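Local coordinates for O-phospho-L-seryl-tRNA:Cys-tRNA synthase (Methanocaldococcus jannaschii DSM 2661, PDB 5X6B), which probably converts O-phosphoseryl-tRNA to cysteinyl-tRNA with the help of a covalently held pyridoxal phosphate, at residues I56-I61 against E403-A408; P354-I359 against E411-C416. One frame throughout, in Å; residues are numbered along the deposited sequence.

Contact 1 and contact 2 both use helix 399-415 and lie on the same side of the chain's centre, about 16 Å apart between their centres. Contact 1 sets residues 403-408 against the strand-and-loop segment 56-61; contact 2, further along the helix at its C-terminal end, meets helix 354-360. Their segments alternate along the chain; the helix packs against an early part of the polypeptide in contact 1 and a late one in contact 2. Neither reaches the bound nucleic acid: the nearest atoms of contact 1 are about 34 Å from it, those of contact 2 about 54 Å. The pyridoxal phosphate is carried by Lys255, a residue of neither contact.

Contact 1. Residues I56-I61 against E403-A408; sequences INLNPI and EYVVNA
A 2.8 Å backbone bond from Ala408 N to Tyr404 O closes the helical turn that presents Tyr404 and Val405 to Ile56 and Leu58. Val405 fits between those two aliphatic chains, one methyl for each. Its CG2 comes within 3.9 Å of Ile56 CD1, the two side chains meeting at a slant. Val405 CG1 is turned the other way, trans to the backbone N (chi1 173°), and meets Leu58 CD1 at 3.8 Å, where the side chains run past one another in opposite directions. Ile56 CD1 also lies 4.2 Å from Tyr404 CD2, approaching the ring obliquely. With an alanine in place of Val405, Ile56 CD1 and Leu58 CD1 would probably both lose their methyl partner, leaving a gap between loop and helix.

The loop leaving strand 56-57 is shaped by its own amides. Asn57 OD1 takes Asn59 N at 2.9 Å in an Asx turn; Asn59 OD1 then caps the next helix by accepting from Ile61 N. Strand 56-57 pairs in parallel with strand 379-380, whose Ile379 touches both Leu58 and Tyr404. The phenol oxygen of Tyr404 is bonded to Arg377 O, and the chain of another protein packs on Ile56 and Tyr404. With no hydrogen bond joining the two segments, their fit rests on packing of branched aliphatic groups and the Tyr404 ring, while the polar bonds fix the backbones that carry them.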
# COMPACT_ATOMS: atom_id res chain seq x y z
N ILE B 56 7.22 -21.11 4.19
CA ILE B 56 5.80 -21.12 3.91
C ILE B 56 5.08 -20.67 5.18
O ILE B 56 5.29 -21.24 6.26
CB ILE B 56 5.29 -22.51 3.49
CG1 ILE B 56 5.96 -22.97 2.20
CG2 ILE B 56 3.78 -22.50 3.31
CD1 ILE B 56 5.57 -24.36 1.77
N ASN B 57 4.27 -19.63 5.05
CA ASN B 57 3.51 -19.12 6.18
C ASN B 57 2.12 -19.74 6.21
O ASN B 57 1.34 -19.57 5.26
CB ASN B 57 3.41 -17.60 6.13
CG ASN B 57 2.97 -16.99 7.44
OD1 ASN B 57 2.36 -17.67 8.28
ND2 ASN B 57 3.26 -15.71 7.64
N LEU B 58 1.80 -20.45 7.28
CA LEU B 58 0.52 -21.13 7.41
C LEU B 58 -0.51 -20.33 8.21
O LEU B 58 -1.62 -20.81 8.43
CB LEU B 58 0.71 -22.50 8.05
CG LEU B 58 1.49 -23.53 7.23
CD1 LEU B 58 1.57 -24.86 7.96
CD2 LEU B 58 0.87 -23.70 5.85
N ASN B 59 -0.14 -19.13 8.64
CA ASN B 59 -1.04 -18.29 9.43
C ASN B 59 -2.25 -17.83 8.61
O ASN B 59 -2.10 -17.15 7.60
CB ASN B 59 -0.28 -17.08 9.97
CG ASN B 59 -1.01 -16.39 11.10
OD1 ASN B 59 -2.24 -16.34 11.13
ND2 ASN B 59 -0.25 -15.85 12.05
N PRO B 60 -3.45 -18.22 9.05
CA PRO B 60 -4.69 -17.95 8.31
C PRO B 60 -4.99 -16.47 8.09
O PRO B 60 -5.63 -16.13 7.10
CB PRO B 60 -5.77 -18.58 9.19
CG PRO B 60 -5.05 -19.66 9.92
CD PRO B 60 -3.68 -19.13 10.19
N ILE B 61 -4.54 -15.60 9.00
CA ILE B 61 -4.75 -14.16 8.83
C ILE B 61 -3.82 -13.61 7.75
O ILE B 61 -4.02 -12.51 7.24
CB ILE B 61 -4.55 -13.38 10.15
CG1 ILE B 61 -3.06 -13.25 10.48
CG2 ILE B 61 -5.29 -14.05 11.30
CD1 ILE B 61 -2.78 -12.24 11.58
N GLU B 403 1.31 -30.20 -0.85
CA GLU B 403 1.85 -31.54 -0.61
C GLU B 403 3.05 -31.49 0.32
O GLU B 403 3.19 -32.32 1.22
CB GLU B 403 2.27 -32.24 -1.90
CG GLU B 403 1.20 -32.47 -2.94
CD GLU B 403 1.75 -33.30 -4.10
OE1 GLU B 403 2.52 -34.24 -3.83
OE2 GLU B 403 1.44 -32.99 -5.28
N TYR B 404 3.93 -30.52 0.08
CA TYR B 404 5.13 -30.36 0.90
C TYR B 404 4.77 -30.22 2.37
O TYR B 404 5.32 -30.93 3.22
CB TYR B 404 5.93 -29.14 0.44
CG TYR B 404 7.20 -28.94 1.24
CD1 TYR B 404 8.38 -29.57 0.86
CD2 TYR B 404 7.22 -28.15 2.37
CE1 TYR B 404 9.54 -29.40 1.58
CE2 TYR B 404 8.37 -27.97 3.11
CZ TYR B 404 9.54 -28.60 2.70
OH TYR B 404 10.70 -28.44 3.42
N VAL B 405 3.86 -29.30 2.67
CA VAL B 405 3.43 -29.03 4.04
C VAL B 405 2.87 -30.28 4.71
O VAL B 405 3.24 -30.61 5.84
CB VAL B 405 2.37 -27.92 4.08
CG1 VAL B 405 1.82 -27.77 5.49
CG2 VAL B 405 2.96 -26.60 3.58
N VAL B 406 1.96 -30.96 4.01
CA VAL B 406 1.33 -32.17 4.53
C VAL B 406 2.36 -33.26 4.84
O VAL B 406 2.37 -33.82 5.94
CB VAL B 406 0.29 -32.73 3.55
CG1 VAL B 406 -0.13 -34.13 3.97
CG2 VAL B 406 -0.92 -31.81 3.47
N ASN B 407 3.23 -33.54 3.87
CA ASN B 407 4.28 -34.54 4.07
C ASN B 407 5.19 -34.14 5.22
O ASN B 407 5.65 -34.99 5.99
CB ASN B 407 5.09 -34.73 2.79
CG ASN B 407 4.28 -35.38 1.68
OD1 ASN B 407 3.32 -36.10 1.94
ND2 ASN B 407 4.67 -35.13 0.44
N ALA B 408 5.45 -32.84 5.33
CA ALA B 408 6.31 -32.31 6.38
C ALA B 408 5.76 -32.67 7.75
O ALA B 408 6.45 -33.28 8.56
CB ALA B 408 6.44 -30.81 6.24

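Contact 2. Residues P354-I359 against E411-C416; sequences PVLDEI and EIVESC
Ile359 lies against the C-terminal end of helix 399-415, where Cys416 is the first residue to leave it, and makes the closest part of this contact. Its CG2 is 3.6 Å from Cys416 CB, and the carbonyl of Cys416 is directed at the same side chain, with Cys416 O 3.4 Å from Ile359 CG1. The other branch reaches back along the helix: Ile359 CD1 stands 4.1 Å from Val413 CA, over the backbone rather than against the valine methyls. CG1 is trans to the carbonyl carbon (chi1 -59°), which sends the long branch toward Val413 and leaves CG2 beside Cys416. One isoleucine thus touches both the last turn of the helix, at Val413, and the residue that follows it, Cys416.

Further up, Leu356 CD2 approaches Val413 CG1 at 3.9 Å, the two side chains crossing at an angle. Leu356 CA and Val413 CA are 7.4 Å apart, farther than Ile359 CA and Cys416 CA, and only apolar side chains bridge that part of the interface. Both helices follow strands of the antiparallel sheet made by 337-338, 349-352 and 389-392: strand 349-352 runs into helix 354-360, and strand 389-392 precedes helix 399-415. This is consistent with the small C-terminal domain of fold-type I pyridoxal phosphate enzymes. Phe369 and Phe370 of helix 369-375 add to the apolar side, touching Ile359 and Leu356 respectively.

At the margin the packing is looser. Val355 CG1 comes no nearer than 4.7 Å to Val413 CG1, and its side chain also touches Phe336. Glu358 on one helix, and Glu411, Glu414 and Ser415 on the other, are exposed to solvent; Glu411 forms a salt bridge with Arg377.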
# COMPACT_ATOMS: atom_id res chain seq x y z
N PRO B 354 -4.00 -34.09 19.67
CA PRO B 354 -3.55 -34.78 20.88
C PRO B 354 -2.15 -35.37 20.74
O PRO B 354 -1.38 -35.35 21.70
CB PRO B 354 -4.59 -35.89 21.06
CG PRO B 354 -5.78 -35.43 20.30
CD PRO B 354 -5.23 -34.69 19.12
N VAL B 355 -1.83 -35.88 19.56
CA VAL B 355 -0.55 -36.54 19.32
C VAL B 355 0.62 -35.57 19.54
O VAL B 355 1.70 -35.98 19.95
CB VAL B 355 -0.48 -37.14 17.89
CG1 VAL B 355 -0.64 -36.07 16.83
CG2 VAL B 355 0.80 -37.93 17.69
N LEU B 356 0.39 -34.28 19.29
CA LEU B 356 1.44 -33.29 19.50
C LEU B 356 1.72 -33.07 21.00
O LEU B 356 2.85 -32.74 21.37
CB LEU B 356 1.06 -31.97 18.82
CG LEU B 356 0.90 -32.03 17.29
CD1 LEU B 356 0.64 -30.65 16.72
CD2 LEU B 356 2.13 -32.66 16.64
N ASP B 357 0.70 -33.24 21.84
CA ASP B 357 0.84 -33.24 23.30
C ASP B 357 1.65 -34.45 23.72
O ASP B 357 2.58 -34.38 24.53
CB ASP B 357 -0.52 -33.31 24.00
CG ASP B 357 -1.22 -31.99 24.02
OD1 ASP B 357 -0.55 -30.93 23.99
OD2 ASP B 357 -2.47 -32.02 24.07
N GLU B 358 1.25 -35.58 23.14
CA GLU B 358 1.86 -36.86 23.45
C GLU B 358 3.35 -36.80 23.15
O GLU B 358 4.12 -37.46 23.81
CB GLU B 358 1.22 -37.99 22.65
CG GLU B 358 -0.28 -38.14 22.86
CD GLU B 358 -0.87 -39.19 21.93
OE1 GLU B 358 -0.09 -39.79 21.16
OE2 GLU B 358 -2.10 -39.40 21.98
N ILE B 359 3.74 -36.01 22.16
CA ILE B 359 5.15 -35.91 21.82
C ILE B 359 5.84 -34.84 22.66
O ILE B 359 6.98 -35.02 23.09
CB ILE B 359 5.35 -35.62 20.33
CG1 ILE B 359 4.70 -36.72 19.50
CG2 ILE B 359 6.82 -35.53 20.00
CD1 ILE B 359 4.62 -36.41 18.02
N GLU B 411 5.91 -36.40 8.54
CA GLU B 411 7.26 -36.85 8.88
C GLU B 411 7.70 -36.32 10.23
O GLU B 411 8.56 -36.91 10.88
CB GLU B 411 8.25 -36.42 7.80
CG GLU B 411 8.02 -37.06 6.45
CD GLU B 411 8.81 -36.38 5.36
OE1 GLU B 411 9.58 -35.45 5.68
OE2 GLU B 411 8.66 -36.77 4.19
N ILE B 412 7.12 -35.20 10.66
CA ILE B 412 7.40 -34.68 11.99
C ILE B 412 6.86 -35.63 13.05
O ILE B 412 7.60 -36.10 13.92
CB ILE B 412 6.77 -33.29 12.24
CG1 ILE B 412 7.35 -32.26 11.27
CG2 ILE B 412 7.02 -32.85 13.67
CD1 ILE B 412 8.83 -32.17 11.33
N VAL B 413 5.57 -35.92 12.96
CA VAL B 413 4.90 -36.75 13.96
C VAL B 413 5.34 -38.21 13.84
O VAL B 413 5.15 -38.99 14.77
CB VAL B 413 3.36 -36.67 13.82
CG1 VAL B 413 2.91 -35.22 13.86
CG2 VAL B 413 2.91 -37.33 12.53
N GLU B 414 5.94 -38.56 12.71
CA GLU B 414 6.50 -39.89 12.51
C GLU B 414 7.88 -40.01 13.15
O GLU B 414 8.15 -40.94 13.90
CB GLU B 414 6.58 -40.22 11.02
CG GLU B 414 7.18 -41.58 10.71
CD GLU B 414 6.23 -42.73 11.02
OE1 GLU B 414 5.04 -42.47 11.28
OE2 GLU B 414 6.68 -43.89 10.99
N SER B 415 8.75 -39.05 12.85
CA SER B 415 10.11 -39.07 13.36
C SER B 415 10.15 -38.84 14.87
O SER B 415 11.03 -39.35 15.56
CB SER B 415 10.97 -38.02 12.65
OG SER B 415 10.46 -36.72 12.88
N CYS B 416 9.19 -38.08 15.37
CA CYS B 416 9.17 -37.73 16.79
C CYS B 416 8.30 -38.68 17.60
O CYS B 416 7.59 -38.24 18.52
CB CYS B 416 8.69 -36.29 16.97
SG CYS B 416 9.79 -35.05 16.26